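Local coordinates for protein Hth-type dhaklm operon transcriptional activator DHAS (Lactococcus lactis, PDB 2IU5) that activates transcription of the dhaKLM operon, in complex with DhaQ and upon activation by dihydroxyacetone, by binding an inverted repeat that partially overlaps the -35 promoter sequence, at residues E71-N76 and L87-Y92; I13-I18 and Y51-N56; S77-W82 and Q129-D134. The protein carries 1 engineered substitution. All blocks are in the same frame, centred on the assembly; numbering follows the deposited sequence.

From the N terminus, contact 2 comes first: it brings the start of helix 13-28 against the loop at 51-56 and closes a loop of 32 residues that holds helix 36-43, within the TetR-type DNA-binding domain. The long helix 57-73 then leads to contact 1, where its end at 71-73 packs on helix 82-95 and closes a short connection of ten residues, half of them helical. Contact 3 crosses contact 1 along the chain, because the loop 77-82 lies between the two segments of contact 1 while its partner, the end of helix 110-132, follows much later. Contacts 1 and 2 are joined by the salt bridge between Glu71 and Lys16; contacts 2 and 3 lie with centres about 34 Å apart.

Contact 1 of 3, residues E71-N76 and L87-Y92; sequences ELINDN and LLLLRY
Leu72, near the end of helix 57-73, drives its branched end against Leu88, Leu89 and Tyr92 of helix 82-95. The tight part is at Leu72 CD1, which sits over one face of the Tyr92 ring, displaced from the centre, in a CH-pi contact; CD1 is 3.5 Å from Tyr92 CG. Tyr92 CG, placed anti to its backbone N (chi1 166°), is the ring atom nearest this methyl, and the two side chains cross at about a right angle. The same methyl also meets Leu89 CD1 at 3.8 Å. Packing is looser elsewhere: Leu72 CD2 lies 4.1 Å from CB of the exposed Leu88, and on the buried side Ile73 CD1 approaches Leu89 CD2 at 4.3 Å. An alanine in place of Leu72 would probably leave the Tyr92 ring without its methyl cover on this face and open a gap beside Leu89. The phenol end of Tyr92 is held outside the contact by hydrogen bonds to Asp68 and Tyr100, while Leu89 also touches Trp118 of helix 110-132. No hydrogen bond spans the two segments, so this junction between the DNA-binding part and the C-terminal region rests here on dispersion and shape, with polar fixing left to the Tyr92 hydroxyl.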
loop_
_atom_site.group_PDB
_atom_site.type_symbol
_atom_site.label_atom_id
_atom_site.label_comp_id
_atom_site.label_asym_id
_atom_site.label_seq_id
_atom_site.Cartn_x
_atom_site.Cartn_y
_atom_site.Cartn_z
ATOM N N GLU A 71 14.109 12.541 12.043
ATOM C CA GLU A 71 14.000 13.831 12.685
ATOM C C GLU A 71 12.536 14.201 12.810
ATOM O O GLU A 71 12.116 14.731 13.844
ATOM C CB GLU A 71 14.792 14.884 11.926
ATOM C CG GLU A 71 16.274 14.720 12.163
ATOM C CD GLU A 71 17.072 15.974 11.873
ATOM O OE1 GLU A 71 16.566 16.828 11.104
ATOM O OE2 GLU A 71 18.197 16.080 12.426
ATOM N N LEU A 72 11.778 13.907 11.757
ATOM C CA LEU A 72 10.378 14.314 11.693
ATOM C C LEU A 72 9.506 13.472 12.605
ATOM O O LEU A 72 8.558 13.990 13.216
ATOM C CB LEU A 72 9.859 14.248 10.259
ATOM C CG LEU A 72 10.421 15.341 9.344
ATOM C CD1 LEU A 72 10.337 14.881 7.898
ATOM C CD2 LEU A 72 9.728 16.678 9.537
ATOM N N ILE A 73 9.812 12.186 12.706
ATOM C CA ILE A 73 8.929 11.269 13.427
ATOM C C ILE A 73 9.365 11.145 14.891
ATOM O O ILE A 73 8.530 11.187 15.791
ATOM C CB ILE A 73 8.832 9.920 12.676
ATOM C CG1 ILE A 73 8.185 10.123 11.287
ATOM C CG2 ILE A 73 8.102 8.860 13.524
ATOM C CD1 ILE A 73 8.407 8.951 10.367
ATOM N N ASN A 74 10.665 11.004 15.145
ATOM C CA ASN A 74 11.132 10.496 16.440
ATOM C C ASN A 74 11.947 11.478 17.273
ATOM O O ASN A 74 11.953 11.405 18.501
ATOM C CB ASN A 74 11.977 9.230 16.223
ATOM C CG ASN A 74 11.212 8.123 15.527
ATOM O OD1 ASN A 74 11.557 7.726 14.423
ATOM N ND2 ASN A 74 10.165 7.617 16.185
ATOM N N ASP A 75 12.638 12.394 16.607
ATOM C CA ASP A 75 13.660 13.171 17.304
ATOM C C ASP A 75 13.053 14.437 17.884
ATOM O O ASP A 75 13.249 15.534 17.374
ATOM C CB ASP A 75 14.789 13.501 16.334
ATOM C CG ASP A 75 16.036 14.014 17.038
ATOM O OD1 ASP A 75 16.000 14.310 18.260
ATOM O OD2 ASP A 75 17.069 14.113 16.333
ATOM N N ASN A 76 12.310 14.260 18.963
ATOM C CA ASN A 76 11.676 15.389 19.612
ATOM C C ASN A 76 11.275 14.942 20.986
ATOM O O ASN A 76 11.398 13.757 21.336
ATOM C CB ASN A 76 10.433 15.806 18.847
ATOM C CG ASN A 76 9.401 14.718 18.837
ATOM O OD1 ASN A 76 8.892 14.326 19.888
ATOM N ND2 ASN A 76 9.085 14.213 17.655
ATOM N N LEU A 87 1.625 16.006 10.638
ATOM C CA LEU A 87 1.513 17.279 9.917
ATOM C C LEU A 87 2.872 17.694 9.366
ATOM O O LEU A 87 2.998 18.041 8.188
ATOM C CB LEU A 87 0.936 18.379 10.801
ATOM C CG LEU A 87 0.884 19.755 10.137
ATOM C CD1 LEU A 87 0.002 19.697 8.888
ATOM C CD2 LEU A 87 0.359 20.764 11.175
ATOM N N LEU A 88 3.898 17.664 10.203
ATOM C CA LEU A 88 5.223 18.083 9.720
ATOM C C LEU A 88 5.782 17.169 8.639
ATOM O O LEU A 88 6.447 17.630 7.700
ATOM C CB LEU A 88 6.194 18.277 10.882
ATOM C CG LEU A 88 5.700 19.401 11.815
ATOM C CD1 LEU A 88 6.732 19.710 12.876
ATOM C CD2 LEU A 88 5.314 20.687 11.052
ATOM N N LEU A 89 5.522 15.879 8.744
ATOM C CA LEU A 89 5.903 14.967 7.672
ATOM C C LEU A 89 5.195 15.284 6.347
ATOM O O LEU A 89 5.831 15.340 5.271
ATOM C CB LEU A 89 5.618 13.544 8.146
ATOM C CG LEU A 89 6.036 12.435 7.210
ATOM C CD1 LEU A 89 7.519 12.523 6.892
ATOM C CD2 LEU A 89 5.684 11.075 7.802
ATOM N N LEU A 90 3.879 15.496 6.372
ATOM C CA LEU A 90 3.179 15.867 5.143
ATOM C C LEU A 90 3.718 17.173 4.556
ATOM O O LEU A 90 3.915 17.275 3.346
ATOM C CB LEU A 90 1.664 15.978 5.375
ATOM C CG LEU A 90 1.038 14.646 5.784
ATOM C CD1 LEU A 90 -0.455 14.855 6.115
ATOM C CD2 LEU A 90 1.210 13.563 4.708
ATOM N N ARG A 91 3.951 18.169 5.401
ATOM C CA ARG A 91 4.535 19.419 4.946
ATOM C C ARG A 91 5.917 19.226 4.333
ATOM O O ARG A 91 6.235 19.850 3.325
ATOM C CB ARG A 91 4.634 20.402 6.101
ATOM C CG ARG A 91 3.316 21.055 6.392
ATOM C CD ARG A 91 3.429 22.254 7.327
ATOM N NE ARG A 91 2.084 22.712 7.587
ATOM C CZ ARG A 91 1.760 23.470 8.626
ATOM N NH1 ARG A 91 2.706 23.843 9.486
ATOM N NH2 ARG A 91 0.508 23.849 8.794
ATOM N N TYR A 92 6.736 18.377 4.931
ATOM C CA TYR A 92 8.073 18.098 4.424
ATOM C C TYR A 92 7.972 17.476 3.048
ATOM O O TYR A 92 8.713 17.844 2.120
ATOM C CB TYR A 92 8.768 17.148 5.395
ATOM C CG TYR A 92 10.029 16.493 4.841
ATOM C CD1 TYR A 92 11.249 17.166 4.849
ATOM C CD2 TYR A 92 9.985 15.202 4.324
ATOM C CE1 TYR A 92 12.399 16.556 4.346
ATOM C CE2 TYR A 92 11.114 14.583 3.822
ATOM C CZ TYR A 92 12.312 15.269 3.837
ATOM O OH TYR A 92 13.407 14.618 3.328
#

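Contact 2 of 3, residues I13-I18 and Y51-N56; sequences ITQKII and YNYFQN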
loop_
_atom_site.group_PDB
_atom_site.type_symbol
_atom_site.label_atom_id
_atom_site.label_comp_id
_atom_site.label_asym_id
_atom_site.label_seq_id
_atom_site.Cartn_x
_atom_site.Cartn_y
_atom_site.Cartn_z
ATOM N N ILE A 13 26.366 19.385 11.954
ATOM C CA ILE A 13 26.165 20.723 11.406
ATOM C C ILE A 13 26.512 20.723 9.913
ATOM O O ILE A 13 25.717 21.149 9.070
ATOM C CB ILE A 13 27.046 21.732 12.161
ATOM C CG1 ILE A 13 26.578 21.885 13.610
ATOM C CG2 ILE A 13 27.123 23.062 11.409
ATOM C CD1 ILE A 13 27.593 22.616 14.496
ATOM N N THR A 14 27.703 20.235 9.580
ATOM C CA THR A 14 28.159 20.338 8.197
ATOM C C THR A 14 27.349 19.431 7.288
ATOM O O THR A 14 26.986 19.820 6.185
ATOM C CB THR A 14 29.662 20.016 8.068
ATOM O OG1 THR A 14 30.412 20.929 8.880
ATOM C CG2 THR A 14 30.114 20.148 6.616
ATOM N N GLN A 15 27.064 18.220 7.753
ATOM C CA GLN A 15 26.210 17.316 6.990
ATOM C C GLN A 15 24.882 17.956 6.637
ATOM O O GLN A 15 24.402 17.810 5.508
ATOM C CB GLN A 15 25.970 15.993 7.726
ATOM C CG GLN A 15 27.242 15.179 7.944
ATOM C CD GLN A 15 27.919 15.457 9.279
ATOM O OE1 GLN A 15 27.983 16.593 9.746
ATOM N NE2 GLN A 15 28.437 14.410 9.907
ATOM N N LYS A 16 24.288 18.664 7.601
ATOM C CA LYS A 16 22.984 19.273 7.374
ATOM C C LYS A 16 23.060 20.369 6.321
ATOM O O LYS A 16 22.130 20.522 5.520
ATOM C CB LYS A 16 22.365 19.771 8.691
ATOM C CG LYS A 16 21.821 18.618 9.498
ATOM C CD LYS A 16 21.166 19.074 10.798
ATOM C CE LYS A 16 19.819 18.360 10.902
ATOM N NZ LYS A 16 18.848 18.945 11.875
ATOM N N ILE A 17 24.157 21.122 6.323
ATOM C CA ILE A 17 24.368 22.174 5.327
ATOM C C ILE A 17 24.514 21.570 3.931
ATOM O O ILE A 17 23.909 22.046 2.957
ATOM C CB ILE A 17 25.572 23.041 5.716
ATOM C CG1 ILE A 17 25.299 23.801 7.012
ATOM C CG2 ILE A 17 25.946 24.004 4.585
ATOM C CD1 ILE A 17 26.548 24.461 7.532
ATOM N N ILE A 18 25.316 20.510 3.842
ATOM C CA ILE A 18 25.526 19.834 2.559
ATOM C C ILE A 18 24.197 19.250 2.065
ATOM O O ILE A 18 23.829 19.409 0.909
ATOM C CB ILE A 18 26.585 18.735 2.715
ATOM C CG1 ILE A 18 27.955 19.362 2.988
ATOM C CG2 ILE A 18 26.653 17.895 1.457
ATOM C CD1 ILE A 18 28.971 18.311 3.450
ATOM N N TYR A 51 34.099 15.068 1.434
ATOM C CA TYR A 51 34.627 13.707 1.604
ATOM C C TYR A 51 35.006 13.331 3.030
ATOM O O TYR A 51 35.383 12.182 3.335
ATOM C CB TYR A 51 35.799 13.548 0.619
ATOM C CG TYR A 51 35.232 13.672 -0.768
ATOM C CD1 TYR A 51 34.551 12.605 -1.353
ATOM C CD2 TYR A 51 35.366 14.849 -1.489
ATOM C CE1 TYR A 51 34.017 12.720 -2.635
ATOM C CE2 TYR A 51 34.835 14.968 -2.771
ATOM C CZ TYR A 51 34.168 13.896 -3.328
ATOM O OH TYR A 51 33.637 13.996 -4.597
ATOM N N ASN A 52 34.907 14.299 3.932
ATOM C CA ASN A 52 35.003 13.960 5.342
ATOM C C ASN A 52 33.733 13.239 5.759
ATOM O O ASN A 52 33.707 12.635 6.829
ATOM C CB ASN A 52 35.180 15.223 6.169
ATOM C CG ASN A 52 36.609 15.737 6.137
ATOM O OD1 ASN A 52 36.844 16.940 6.101
ATOM N ND2 ASN A 52 37.565 14.821 6.148
ATOM N N TYR A 53 32.695 13.299 4.925
ATOM C CA TYR A 53 31.362 12.853 5.331
ATOM C C TYR A 53 30.695 11.860 4.381
ATOM O O TYR A 53 30.014 10.945 4.834
ATOM C CB TYR A 53 30.436 14.047 5.535
ATOM C CG TYR A 53 30.993 15.053 6.511
ATOM C CD1 TYR A 53 31.005 14.789 7.875
ATOM C CD2 TYR A 53 31.512 16.264 6.067
ATOM C CE1 TYR A 53 31.522 15.719 8.773
ATOM C CE2 TYR A 53 32.031 17.198 6.956
ATOM C CZ TYR A 53 32.030 16.919 8.291
ATOM O OH TYR A 53 32.549 17.859 9.161
ATOM N N PHE A 54 30.880 12.029 3.075
ATOM C CA PHE A 54 30.178 11.201 2.097
ATOM C C PHE A 54 31.095 10.868 0.949
ATOM O O PHE A 54 31.927 11.690 0.595
ATOM C CB PHE A 54 28.985 11.946 1.522
ATOM C CG PHE A 54 28.045 12.458 2.573
ATOM C CD1 PHE A 54 27.237 11.573 3.272
ATOM C CD2 PHE A 54 27.977 13.812 2.852
ATOM C CE1 PHE A 54 26.366 12.045 4.248
ATOM C CE2 PHE A 54 27.105 14.285 3.828
ATOM C CZ PHE A 54 26.305 13.388 4.518
ATOM N N GLN A 55 30.936 9.675 0.377
ATOM C CA GLN A 55 31.771 9.258 -0.743
ATOM C C GLN A 55 31.241 9.802 -2.073
ATOM O O GLN A 55 31.998 10.007 -3.026
ATOM C CB GLN A 55 31.838 7.730 -0.807
ATOM C CG GLN A 55 32.818 7.214 -1.835
ATOM C CD GLN A 55 32.922 5.707 -1.811
ATOM O OE1 GLN A 55 33.103 5.086 -0.752
ATOM N NE2 GLN A 55 32.809 5.100 -2.984
ATOM N N ASN A 56 29.931 10.027 -2.125
ATOM C CA ASN A 56 29.259 10.385 -3.352
ATOM C C ASN A 56 27.812 10.755 -3.061
ATOM O O ASN A 56 27.373 10.724 -1.906
ATOM C CB ASN A 56 29.360 9.256 -4.373
ATOM C CG ASN A 56 28.767 7.943 -3.852
ATOM O OD1 ASN A 56 27.663 7.962 -3.325
ATOM N ND2 ASN A 56 29.476 6.838 -3.999
#
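The Tyr53 ring lies against helix 13-28, with Gln15, Thr14 and Ile18 all approaching obliquely from one side of its plane, Gln15 near CD1 and CE1, Thr14 near CE2 and Ile18 near CD2. The Gln15 chain bends at chi2 (92°), which turns CD toward the tyrosine. Its amide plane stands 40° from that of the ring, and NE2 comes to 3.3 Å from Tyr53 CD1. On the same side of the plane, Thr14 CG2, anti to its own backbone N, lies 3.5 Å from Tyr53 CE2. Ile18 CD1 adds a longer apolar contact of 4.2 Å to Tyr53 CD2. The side chains of Thr14, Gln15 and Ile18 each run at about a right angle to that of Tyr53.

The Phe54 ring reaches the same helix with its CZ end. Gln15 CG is 4.0 Å from Phe54 CZ, while Ile18 CG2 reaches Phe54 CE2 at 4.3 Å. The methylenes of Gln15 thus bridge the two aromatic residues, and the amide lies toward Tyr53, its plane 74° from the phenylalanine ring. One face of Phe54 is met, toward its rim, by CB of Tyr53.

Both segments belong to the TetR-type helix-turn-helix domain. Ile18 continues into the core on Ile39 and Met40 of helix 36-43, and Phe54 packs on Leu60 and edge-to-face with Trp63, joining helix 13-28 and the loop to helix 57-73.

Contact 3 of 3, residues S77-W82 and Q129-D134; sequences SDYYGW and QEKKSD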
loop_
_atom_site.group_PDB
_atom_site.type_symbol
_atom_site.label_atom_id
_atom_site.label_comp_id
_atom_site.label_asym_id
_atom_site.label_seq_id
_atom_site.Cartn_x
_atom_site.Cartn_y
_atom_site.Cartn_z
ATOM N N SER A 77 10.792 15.911 21.757
ATOM C CA SER A 77 10.683 15.779 23.194
ATOM C C SER A 77 9.254 15.430 23.587
ATOM O O SER A 77 8.940 15.188 24.745
ATOM C CB SER A 77 11.115 17.093 23.848
ATOM O OG SER A 77 11.681 17.929 22.855
ATOM N N ASP A 78 8.369 15.402 22.612
ATOM C CA ASP A 78 6.966 15.550 22.938
ATOM C C ASP A 78 6.379 14.317 23.581
ATOM O O ASP A 78 6.629 13.192 23.162
ATOM C CB ASP A 78 6.161 15.970 21.704
ATOM C CG ASP A 78 6.633 17.297 21.127
ATOM O OD1 ASP A 78 6.330 18.352 21.730
ATOM O OD2 ASP A 78 7.307 17.290 20.077
ATOM N N TYR A 79 5.583 14.558 24.611
ATOM C CA TYR A 79 4.833 13.507 25.220
ATOM C C TYR A 79 3.751 13.010 24.291
ATOM O O TYR A 79 3.567 11.807 24.197
ATOM C CB TYR A 79 4.204 13.971 26.527
ATOM C CG TYR A 79 3.802 12.829 27.424
ATOM C CD1 TYR A 79 4.760 12.155 28.171
ATOM C CD2 TYR A 79 2.478 12.428 27.529
ATOM C CE1 TYR A 79 4.410 11.107 28.999
ATOM C CE2 TYR A 79 2.119 11.376 28.359
ATOM C CZ TYR A 79 3.096 10.726 29.087
ATOM O OH TYR A 79 2.764 9.679 29.920
ATOM N N TYR A 80 3.030 13.894 23.611
ATOM C CA TYR A 80 1.964 13.419 22.728
ATOM C C TYR A 80 2.085 14.097 21.389
ATOM O O TYR A 80 1.508 15.159 21.126
ATOM C CB TYR A 80 0.554 13.515 23.339
ATOM C CG TYR A 80 -0.587 12.983 22.473
ATOM C CD1 TYR A 80 -0.968 11.644 22.522
ATOM C CD2 TYR A 80 -1.284 13.825 21.602
ATOM C CE1 TYR A 80 -2.019 11.150 21.726
ATOM C CE2 TYR A 80 -2.323 13.348 20.813
ATOM C CZ TYR A 80 -2.689 12.011 20.875
ATOM O OH TYR A 80 -3.725 11.555 20.085
ATOM N N GLY A 81 2.864 13.449 20.545
ATOM C CA GLY A 81 3.384 14.155 19.415
ATOM C C GLY A 81 2.907 13.691 18.058
ATOM O O GLY A 81 3.174 14.380 17.079
ATOM N N TRP A 82 2.216 12.555 17.950
ATOM C CA TRP A 82 2.083 11.972 16.624
ATOM C C TRP A 82 1.286 12.839 15.660
ATOM O O TRP A 82 1.585 12.841 14.462
ATOM C CB TRP A 82 1.568 10.552 16.639
ATOM C CG TRP A 82 0.118 10.346 16.908
ATOM C CD1 TRP A 82 -0.419 10.013 18.094
ATOM C CD2 TRP A 82 -0.975 10.452 15.974
ATOM N NE1 TRP A 82 -1.797 9.895 17.984
ATOM C CE2 TRP A 82 -2.153 10.161 16.691
ATOM C CE3 TRP A 82 -1.069 10.764 14.614
ATOM C CZ2 TRP A 82 -3.415 10.170 16.101
ATOM C CZ3 TRP A 82 -2.340 10.768 14.022
ATOM C CH2 TRP A 82 -3.489 10.473 14.769
ATOM N N GLN A 129 -0.401 6.877 21.996
ATOM C CA GLN A 129 -1.748 6.621 22.479
ATOM C C GLN A 129 -1.729 5.866 23.802
ATOM O O GLN A 129 -2.509 6.150 24.691
ATOM C CB GLN A 129 -2.549 5.873 21.416
ATOM C CG GLN A 129 -2.982 6.716 20.232
ATOM C CD GLN A 129 -3.819 7.943 20.544
ATOM O OE1 GLN A 129 -3.634 8.981 19.894
ATOM N NE2 GLN A 129 -4.730 7.848 21.512
ATOM N N GLU A 130 -0.829 4.903 23.930
ATOM C CA GLU A 130 -0.773 4.093 25.139
ATOM C C GLU A 130 -0.346 4.913 26.343
ATOM O O GLU A 130 -0.585 4.517 27.484
ATOM C CB GLU A 130 0.188 2.934 24.920
ATOM C CG GLU A 130 -0.429 1.906 23.965
ATOM C CD GLU A 130 0.209 0.537 24.081
ATOM O OE1 GLU A 130 1.423 0.461 24.379
ATOM O OE2 GLU A 130 -0.512 -0.462 23.874
ATOM N N LYS A 131 0.288 6.054 26.079
ATOM C CA LYS A 131 0.617 6.988 27.165
ATOM C C LYS A 131 -0.629 7.742 27.634
ATOM O O LYS A 131 -0.761 8.083 28.812
ATOM C CB LYS A 131 1.711 7.985 26.741
ATOM C CG LYS A 131 3.116 7.415 26.579
ATOM C CD LYS A 131 3.986 8.226 25.601
ATOM C CE LYS A 131 5.083 8.996 26.318
ATOM N NZ LYS A 131 6.285 9.253 25.465
ATOM N N LYS A 132 -1.543 8.002 26.709
ATOM C CA LYS A 132 -2.711 8.831 26.981
ATOM C C LYS A 132 -3.874 8.047 27.606
ATOM O O LYS A 132 -4.525 8.524 28.536
ATOM C CB LYS A 132 -3.119 9.504 25.670
ATOM C CG LYS A 132 -4.087 10.649 25.837
ATOM C CD LYS A 132 -4.189 11.460 24.560
ATOM C CE LYS A 132 -3.345 12.720 24.630
ATOM N NZ LYS A 132 -3.131 13.217 26.023
ATOM N N SER A 133 -4.127 6.846 27.097
ATOM C CA SER A 133 -5.312 6.084 27.445
ATOM C C SER A 133 -4.963 4.601 27.576
ATOM O O SER A 133 -3.835 4.195 27.266
ATOM C CB SER A 133 -6.392 6.305 26.388
ATOM O OG SER A 133 -7.676 6.194 26.974
ATOM N N ASP A 134 -5.928 3.808 28.036
ATOM C CA ASP A 134 -5.774 2.361 28.131
ATOM C C ASP A 134 -6.540 1.703 26.983
ATOM O O ASP A 134 -7.627 2.150 26.633
ATOM C CB ASP A 134 -6.272 1.838 29.482
ATOM C CG ASP A 134 -5.279 2.084 30.620
ATOM O OD1 ASP A 134 -4.071 2.276 30.363
ATOM O OD2 ASP A 134 -5.713 2.086 31.791
HETATM O O HOH W 1 6.169 10.410 22.731
#
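Tyr80 and Trp82 both donate to Gln129 OE1, fastening the loop before helix 82-95 and the first residue of that helix to the C-terminal end of helix 110-132 in the all-helical TetR-type fold. Of the two hydrogen bonds, that from Tyr80 OH is 2.6 Å long, its donor tilted from the carbonyl plane. Trp82 NE1 lies 2.8 Å from Gln129 OE1, on a lone pair and within the indole plane, in a nearly straight bond (170°). The bend of Gln129 at chi2 (-57°) places CD for this grip, while its NE2 is held by Tyr135. Two donors on one buried oxygen would be expected to fix the rotation of the amide.

The second kind of interaction pairs lysines with tyrosines. Lys132 CE lies over the centre of the Tyr80 ring, 3.4 Å from the centroid, and its NZ makes a cation-pi contact with the same face. Lys131 CE lies over a face of Tyr79, offset toward the rim and 3.5 Å from Tyr79 CE1, with NZ in a more off-centre cation-pi contact.

A water completes the contact: it accepts from Lys131 NZ at 3.0 Å and lies 2.9 Å from Asp78 O, to which it can donate.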